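Local coordinates for uncharacterized protein (Legionella pneumophila subsp. pneumophila, PDB 4WRP), which is of unknown function but is probably a Legionella effector, the chain here being its C-terminal DUF5617 domain, from a protein that probably also carries a RavJ-type peptidase part, at residues 69-72 / 73-77; 61-65 / 66-70. One frame throughout, in Å; residues are numbered along the deposited sequence.

Interaction 1 (69-72 / 73-77); sequences RHHV and KVVDD
His70 and His71 each set an imidazole obliquely against a valine four residues on. On the His70 ring, NE2 lies 3.6 Å from Val74 CG2, while CE1 grazes Lys73 CE at 4.1 Å; Phe6 meets the same ring edge-to-face. On the His71 ring, CE1 is 3.7 Å from Val75 CG2, and Tyr9 adds an edge-to-face contact. Both valines hold CG2 beside their own backbone N, which turns that methyl back along the helix to the histidine one turn earlier. Under these side chains runs a regular alpha-helical ladder, in which the backbone N of each residue from Lys73 to Asp76 donates to the carbonyl oxygen four residues earlier; Asp76 N to Val72 O, at 2.8 Å, is the shortest of the four. The Lys73 chain bends twice, at chi2 (-77°) and chi3 (-66°), carrying NZ to the syn side of Asp77 OD2, 2.9 Å away, in a salt bridge. The buried His71 also bonds Tyr48 OH through ND1 and His10 ND1 through NE2, so both ring nitrogens are satisfied and the ring's rotation is fixed.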
ATOM      1  N   ARG A  69       9.265   5.032   0.885  1.00 29.17           N
ATOM      2  CA  ARG A  69       9.001   6.196   0.092  1.00 31.81           C
ATOM      3  C   ARG A  69       8.077   5.890  -1.081  1.00 31.21           C
ATOM      4  O   ARG A  69       7.078   6.578  -1.280  1.00 30.29           O
ATOM      5  CB  ARG A  69      10.293   6.822  -0.402  1.00 36.43           C
ATOM      6  CG  ARG A  69      10.012   8.130  -1.102  1.00 44.55           C
ATOM      7  CD  ARG A  69      11.323   8.735  -1.527  1.00 53.34           C
ATOM      8  NE  ARG A  69      11.205   9.496  -2.770  1.00 60.28           N
ATOM      9  CZ  ARG A  69      11.600  10.755  -2.926  1.00 62.12           C
ATOM     10  NH1 ARG A  69      11.471  11.341  -4.113  1.00 64.81           N
ATOM     11  NH2 ARG A  69      12.151  11.416  -1.918  1.00 64.78           N
ATOM     12  N   HIS A  70       8.382   4.854  -1.854  1.00 29.40           N
ATOM     13  CA  HIS A  70       7.565   4.561  -2.981  1.00 29.91           C
ATOM     14  C   HIS A  70       6.219   3.973  -2.516  1.00 26.92           C
ATOM     15  O   HIS A  70       5.195   4.209  -3.131  1.00 24.72           O
ATOM     16  CB  HIS A  70       8.224   3.553  -3.885  1.00 32.53           C
ATOM     17  CG  HIS A  70       7.411   3.230  -5.089  1.00 37.39           C
ATOM     18  ND1 HIS A  70       7.238   4.121  -6.126  1.00 42.51           N
ATOM     19  CD2 HIS A  70       6.707   2.125  -5.417  1.00 40.47           C
ATOM     20  CE1 HIS A  70       6.485   3.566  -7.057  1.00 41.88           C
ATOM     21  NE2 HIS A  70       6.131   2.364  -6.639  1.00 44.29           N
ATOM     22  N   HIS A  71       6.232   3.229  -1.415  1.00 25.65           N
ATOM     23  CA  HIS A  71       4.989   2.619  -0.939  1.00 23.56           C
ATOM     24  C   HIS A  71       3.993   3.685  -0.493  1.00 23.20           C
ATOM     25  O   HIS A  71       2.833   3.634  -0.847  1.00 22.44           O
ATOM     26  CB  HIS A  71       5.280   1.661   0.160  1.00 24.22           C
ATOM     27  CG  HIS A  71       4.124   0.794   0.507  1.00 24.16           C
ATOM     28  ND1 HIS A  71       3.193   1.164   1.444  1.00 26.05           N
ATOM     29  CD2 HIS A  71       3.749  -0.431   0.071  1.00 25.82           C
ATOM     30  CE1 HIS A  71       2.274   0.224   1.553  1.00 25.40           C
ATOM     31  NE2 HIS A  71       2.599  -0.764   0.744  1.00 25.37           N
ATOM     32  N   VAL A  72       4.489   4.679   0.229  1.00 24.48           N
ATOM     33  CA  VAL A  72       3.732   5.871   0.582  1.00 27.15           C
ATOM     34  C   VAL A  72       3.188   6.575  -0.673  1.00 28.72           C
ATOM     35  O   VAL A  72       2.023   6.930  -0.697  1.00 27.80           O
ATOM     36  CB  VAL A  72       4.581   6.788   1.484  1.00 29.48           C
ATOM     37  CG1 VAL A  72       4.074   8.235   1.555  1.00 31.66           C
ATOM     38  CG2 VAL A  72       4.677   6.153   2.870  1.00 31.17           C
ATOM     39  N   LYS A  73       4.012   6.761  -1.708  1.00 31.17           N
ATOM     40  CA  LYS A  73       3.514   7.311  -2.984  1.00 31.58           C
ATOM     41  C   LYS A  73       2.306   6.504  -3.527  1.00 29.39           C
ATOM     42  O   LYS A  73       1.307   7.082  -3.912  1.00 27.71           O
ATOM     43  CB  LYS A  73       4.619   7.341  -4.008  1.00 37.72           C
ATOM     44  CG  LYS A  73       4.481   8.360  -5.133  1.00 48.33           C
ATOM     45  CD  LYS A  73       3.494   7.991  -6.242  1.00 55.53           C
ATOM     46  CE  LYS A  73       3.906   6.773  -7.070  1.00 62.51           C
ATOM     47  NZ  LYS A  73       2.906   6.434  -8.137  1.00 64.63           N
ATOM     48  N   VAL A  74       2.395   5.178  -3.558  1.00 25.97           N
ATOM     49  CA  VAL A  74       1.266   4.371  -4.036  1.00 25.69           C
ATOM     50  C   VAL A  74       0.026   4.556  -3.149  1.00 25.18           C
ATOM     51  O   VAL A  74      -1.083   4.753  -3.663  1.00 23.57           O
ATOM     52  CB  VAL A  74       1.680   2.883  -4.161  1.00 27.39           C
ATOM     53  CG1 VAL A  74       0.506   2.023  -4.624  1.00 27.81           C
ATOM     54  CG2 VAL A  74       2.847   2.794  -5.168  1.00 29.47           C
ATOM     55  N   VAL A  75       0.196   4.513  -1.820  1.00 24.01           N
ATOM     56  CA  VAL A  75      -0.940   4.652  -0.894  1.00 23.60           C
ATOM     57  C   VAL A  75      -1.543   6.055  -1.040  1.00 25.42           C
ATOM     58  O   VAL A  75      -2.728   6.238  -1.062  1.00 23.04           O
ATOM     59  CB  VAL A  75      -0.527   4.309   0.521  1.00 24.02           C
ATOM     60  CG1 VAL A  75      -1.618   4.625   1.511  1.00 25.79           C
ATOM     61  CG2 VAL A  75      -0.205   2.810   0.602  1.00 23.52           C
ATOM     62  N   ASP A  76      -0.713   7.044  -1.260  1.00 26.45           N
ATOM     63  CA  ASP A  76      -1.228   8.390  -1.533  1.00 27.72           C
ATOM     64  C   ASP A  76      -2.102   8.449  -2.806  1.00 27.48           C
ATOM     65  O   ASP A  76      -3.146   9.118  -2.822  1.00 25.09           O
ATOM     66  CB  ASP A  76      -0.056   9.338  -1.609  1.00 32.15           C
ATOM     67  CG  ASP A  76      -0.491  10.757  -1.556  1.00 40.93           C
ATOM     68  OD1 ASP A  76      -0.862  11.216  -0.443  1.00 45.79           O
ATOM     69  OD2 ASP A  76      -0.531  11.365  -2.654  1.00 45.98           O
ATOM     70  N   ASP A  77      -1.708   7.722  -3.853  1.00 27.20           N
ATOM     71  CA  ASP A  77      -2.559   7.594  -5.045  1.00 29.84           C
ATOM     72  C   ASP A  77      -3.863   6.868  -4.694  1.00 27.35           C
ATOM     73  O   ASP A  77      -4.932   7.184  -5.208  1.00 25.72           O
ATOM     74  CB  ASP A  77      -1.878   6.779  -6.136  1.00 32.88           C
ATOM     75  CG  ASP A  77      -0.684   7.486  -6.772  1.00 38.63           C
ATOM     76  OD1 ASP A  77      -0.525   8.720  -6.606  1.00 46.11           O
ATOM     77  OD2 ASP A  77       0.113   6.759  -7.427  1.00 44.79           O
TER

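Interaction 2 (61-65 / 66-70); sequences RIFTF and HWNRH
Phe65 and Asn68 close a type I beta turn that leads into helix 68-83: Asn68 N donates to Phe65 O at 3.1 Å, arriving from above the carbonyl plane, 58° out of it. Before the turn, residues 61-64 keep helical backbone angles, but their bonds span three residues, Thr64 N to Arg61 O and Phe65 N to Ile62 O. Arg61 O is gripped twice, since Thr64 OG1 also donates to it, 2.9 Å away and in the carbonyl plane. Arg61 O also sits over the centre of one face of the Phe65 ring, 3.8 Å above its plane. Asn68 carries most of the side-chain contact. Its CB lies 3.3 Å from Phe65 O and 3.5 Å from Ile62 O, placing it against both carbonyls. With CG anti to the backbone N (chi1 175°), the amide runs back to Phe63, where ND2 comes obliquely to ring atom CD2 at 3.6 Å and CG rests beside Phe63 CA. The amide and ring planes stand 63° apart. ND2 finds its hydrogen-bond partner in Tyr9 OH, which fixes the amide against Phe63. Farther round the turn, His66 CD2 stands 3.9 Å above one face of the Trp67 indole, offset toward its rim, and Trp67 NE1 is bonded to Pro3 O. This is a surface corner between the loop after helix 34-49 and the start of helix 68-83. It is backed by helix 6-21, whose Tyr9 touches Ile62, Phe65 and Trp67 and whose Leu12 meets Phe65, while the Phe63 ring turns to Trp56 and to Tyr48 at the end of helix 34-49.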
ATOM      1  N   ARG A  61       9.047   1.714  12.783  1.00 45.50           N
ATOM      2  CA  ARG A  61      10.178   1.098  12.114  1.00 48.76           C
ATOM      3  C   ARG A  61      10.013   1.011  10.580  1.00 44.25           C
ATOM      4  O   ARG A  61      10.982   1.186   9.839  1.00 43.22           O
ATOM      5  CB  ARG A  61      10.391  -0.312  12.688  1.00 54.57           C
ATOM      6  CG  ARG A  61      11.646  -0.979  12.174  1.00 62.48           C
ATOM      7  CD  ARG A  61      12.152  -2.086  13.084  1.00 71.82           C
ATOM      8  NE  ARG A  61      13.052  -2.995  12.362  1.00 78.40           N
ATOM      9  CZ  ARG A  61      13.701  -4.017  12.913  1.00 84.09           C
ATOM     10  NH1 ARG A  61      14.474  -4.782  12.158  1.00 85.85           N
ATOM     11  NH2 ARG A  61      13.579  -4.283  14.215  1.00 87.16           N
ATOM     12  N   ILE A  62       8.800   0.771  10.099  1.00 39.76           N
ATOM     13  CA  ILE A  62       8.624   0.644   8.652  1.00 37.38           C
ATOM     14  C   ILE A  62       8.898   1.925   7.875  1.00 34.50           C
ATOM     15  O   ILE A  62       9.245   1.850   6.709  1.00 31.30           O
ATOM     16  CB  ILE A  62       7.259   0.045   8.258  1.00 37.28           C
ATOM     17  CG1 ILE A  62       6.112   1.010   8.559  1.00 36.66           C
ATOM     18  CG2 ILE A  62       7.085  -1.296   8.953  1.00 38.12           C
ATOM     19  CD1 ILE A  62       4.752   0.416   8.237  1.00 37.95           C
ATOM     20  N   PHE A  63       8.807   3.086   8.518  1.00 32.65           N
ATOM     21  CA  PHE A  63       9.008   4.354   7.810  1.00 34.16           C
ATOM     22  C   PHE A  63      10.479   4.600   7.484  1.00 36.16           C
ATOM     23  O   PHE A  63      10.793   5.454   6.664  1.00 39.32           O
ATOM     24  CB  PHE A  63       8.412   5.561   8.591  1.00 34.38           C
ATOM     25  CG  PHE A  63       6.921   5.486   8.720  1.00 32.60           C
ATOM     26  CD1 PHE A  63       6.341   4.751   9.741  1.00 34.70           C
ATOM     27  CD2 PHE A  63       6.104   6.074   7.782  1.00 32.62           C
ATOM     28  CE1 PHE A  63       4.936   4.625   9.825  1.00 35.73           C
ATOM     29  CE2 PHE A  63       4.727   5.937   7.836  1.00 31.11           C
ATOM     30  CZ  PHE A  63       4.138   5.234   8.873  1.00 32.28           C
ATOM     31  N   THR A  64      11.376   3.879   8.135  1.00 36.42           N
ATOM     32  CA  THR A  64      12.802   4.014   7.844  1.00 40.27           C
ATOM     33  C   THR A  64      13.226   3.091   6.685  1.00 36.87           C
ATOM     34  O   THR A  64      14.248   3.326   6.090  1.00 39.46           O
ATOM     35  CB  THR A  64      13.684   3.683   9.078  1.00 45.15           C
ATOM     36  OG1 THR A  64      13.600   2.264   9.367  1.00 48.74           O
ATOM     37  CG2 THR A  64      13.256   4.501  10.302  1.00 47.18           C
ATOM     38  N   PHE A  65      12.446   2.063   6.354  1.00 33.27           N
ATOM     39  CA  PHE A  65      12.844   1.156   5.300  1.00 33.77           C
ATOM     40  C   PHE A  65      12.903   1.863   3.925  1.00 33.64           C
ATOM     41  O   PHE A  65      12.169   2.839   3.639  1.00 31.36           O
ATOM     42  CB  PHE A  65      11.957  -0.096   5.237  1.00 33.42           C
ATOM     43  CG  PHE A  65      11.988  -0.958   6.481  1.00 34.16           C
ATOM     44  CD1 PHE A  65      13.104  -1.010   7.327  1.00 37.51           C
ATOM     45  CD2 PHE A  65      10.902  -1.754   6.784  1.00 33.79           C
ATOM     46  CE1 PHE A  65      13.119  -1.843   8.447  1.00 39.28           C
ATOM     47  CE2 PHE A  65      10.919  -2.585   7.898  1.00 35.78           C
ATOM     48  CZ  PHE A  65      12.028  -2.640   8.726  1.00 36.64           C
ATOM     49  N   HIS A  66      13.809   1.369   3.086  1.00 32.44           N
ATOM     50  CA  HIS A  66      14.038   1.955   1.769  1.00 31.37           C
ATOM     51  C   HIS A  66      12.746   2.052   0.941  1.00 29.51           C
ATOM     52  O   HIS A  66      12.501   3.029   0.260  1.00 28.35           O
ATOM     53  CB  HIS A  66      15.008   1.085   1.030  1.00 31.14           C
ATOM     54  CG  HIS A  66      15.283   1.546  -0.349  1.00 30.72           C
ATOM     55  ND1 HIS A  66      15.950   2.726  -0.612  1.00 32.42           N
ATOM     56  CD2 HIS A  66      14.996   0.992  -1.544  1.00 30.20           C
ATOM     57  CE1 HIS A  66      16.078   2.862  -1.916  1.00 32.63           C
ATOM     58  NE2 HIS A  66      15.516   1.822  -2.499  1.00 31.36           N
ATOM     59  N   TRP A  67      11.924   1.014   1.038  1.00 27.14           N
ATOM     60  CA  TRP A  67      10.728   0.898   0.241  1.00 26.44           C
ATOM     61  C   TRP A  67       9.606   1.814   0.646  1.00 26.18           C
ATOM     62  O   TRP A  67       8.644   1.944  -0.091  1.00 26.91           O
ATOM     63  CB  TRP A  67      10.217  -0.523   0.314  1.00 27.71           C
ATOM     64  CG  TRP A  67      11.297  -1.484   0.086  1.00 30.65           C
ATOM     65  CD1 TRP A  67      11.895  -2.291   1.010  1.00 34.33           C
ATOM     66  CD2 TRP A  67      11.948  -1.714  -1.140  1.00 31.14           C
ATOM     67  NE1 TRP A  67      12.870  -3.034   0.416  1.00 33.89           N
ATOM     68  CE2 TRP A  67      12.911  -2.707  -0.917  1.00 32.98           C
ATOM     69  CE3 TRP A  67      11.779  -1.200  -2.437  1.00 31.29           C
ATOM     70  CZ2 TRP A  67      13.728  -3.178  -1.930  1.00 32.11           C
ATOM     71  CZ3 TRP A  67      12.571  -1.654  -3.422  1.00 30.63           C
ATOM     72  CH2 TRP A  67      13.550  -2.635  -3.172  1.00 32.12           C
ATOM     73  N   ASN A  68       9.713   2.412   1.823  1.00 25.91           N
ATOM     74  CA  ASN A  68       8.653   3.229   2.359  1.00 27.53           C
ATOM     75  C   ASN A  68       8.277   4.375   1.440  1.00 27.91           C
ATOM     76  O   ASN A  68       7.109   4.646   1.241  1.00 25.52           O
ATOM     77  CB  ASN A  68       9.014   3.774   3.735  1.00 27.79           C
ATOM     78  CG  ASN A  68       7.982   4.734   4.265  1.00 28.64           C
ATOM     79  OD1 ASN A  68       8.160   5.945   4.219  1.00 28.92           O
ATOM     80  ND2 ASN A  68       6.918   4.198   4.809  1.00 27.23           N
ATOM     81  N   ARG A  69       9.265   5.032   0.885  1.00 29.17           N
ATOM     82  CA  ARG A  69       9.001   6.196   0.092  1.00 31.81           C
ATOM     83  C   ARG A  69       8.077   5.890  -1.081  1.00 31.21           C
ATOM     84  O   ARG A  69       7.078   6.578  -1.280  1.00 30.29           O
ATOM     85  CB  ARG A  69      10.293   6.822  -0.402  1.00 36.43           C
ATOM     86  CG  ARG A  69      10.012   8.130  -1.102  1.00 44.55           C
ATOM     87  CD  ARG A  69      11.323   8.735  -1.527  1.00 53.34           C
ATOM     88  NE  ARG A  69      11.205   9.496  -2.770  1.00 60.28           N
ATOM     89  CZ  ARG A  69      11.600  10.755  -2.926  1.00 62.12           C
ATOM     90  NH1 ARG A  69      11.471  11.341  -4.113  1.00 64.81           N
ATOM     91  NH2 ARG A  69      12.151  11.416  -1.918  1.00 64.78           N
ATOM     92  N   HIS A  70       8.382   4.854  -1.854  1.00 29.40           N
ATOM     93  CA  HIS A  70       7.565   4.561  -2.981  1.00 29.91           C
ATOM     94  C   HIS A  70       6.219   3.973  -2.516  1.00 26.92           C
ATOM     95  O   HIS A  70       5.195   4.209  -3.131  1.00 24.72           O
ATOM     96  CB  HIS A  70       8.224   3.553  -3.885  1.00 32.53           C
ATOM     97  CG  HIS A  70       7.411   3.230  -5.089  1.00 37.39           C
ATOM     98  ND1 HIS A  70       7.238   4.121  -6.126  1.00 42.51           N
ATOM     99  CD2 HIS A  70       6.707   2.125  -5.417  1.00 40.47           C
ATOM    100  CE1 HIS A  70       6.485   3.566  -7.057  1.00 41.88           C
ATOM    101  NE2 HIS A  70       6.131   2.364  -6.639  1.00 44.29           N
TER

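Past helices 6-21 and 34-49, the chain reaches interaction 2 (61-65 / 66-70), which closes the short bend delivering it into helix 68-83. Interaction 1 (69-72 / 73-77) takes over where that bend ends: the two share Arg69 and His70, their centres lie about 10 Å apart, and they follow in series, neither nesting nor crossing. Both are local, with no residues between their paired segments. Two tyrosines recur among the outside partners of both: Tyr9 of helix 6-21 serves Asn68 and His71, and Tyr48 of helix 34-49 serves Phe63 and His71. Together they tie the first turns of helix 68-83 to the two preceding helices.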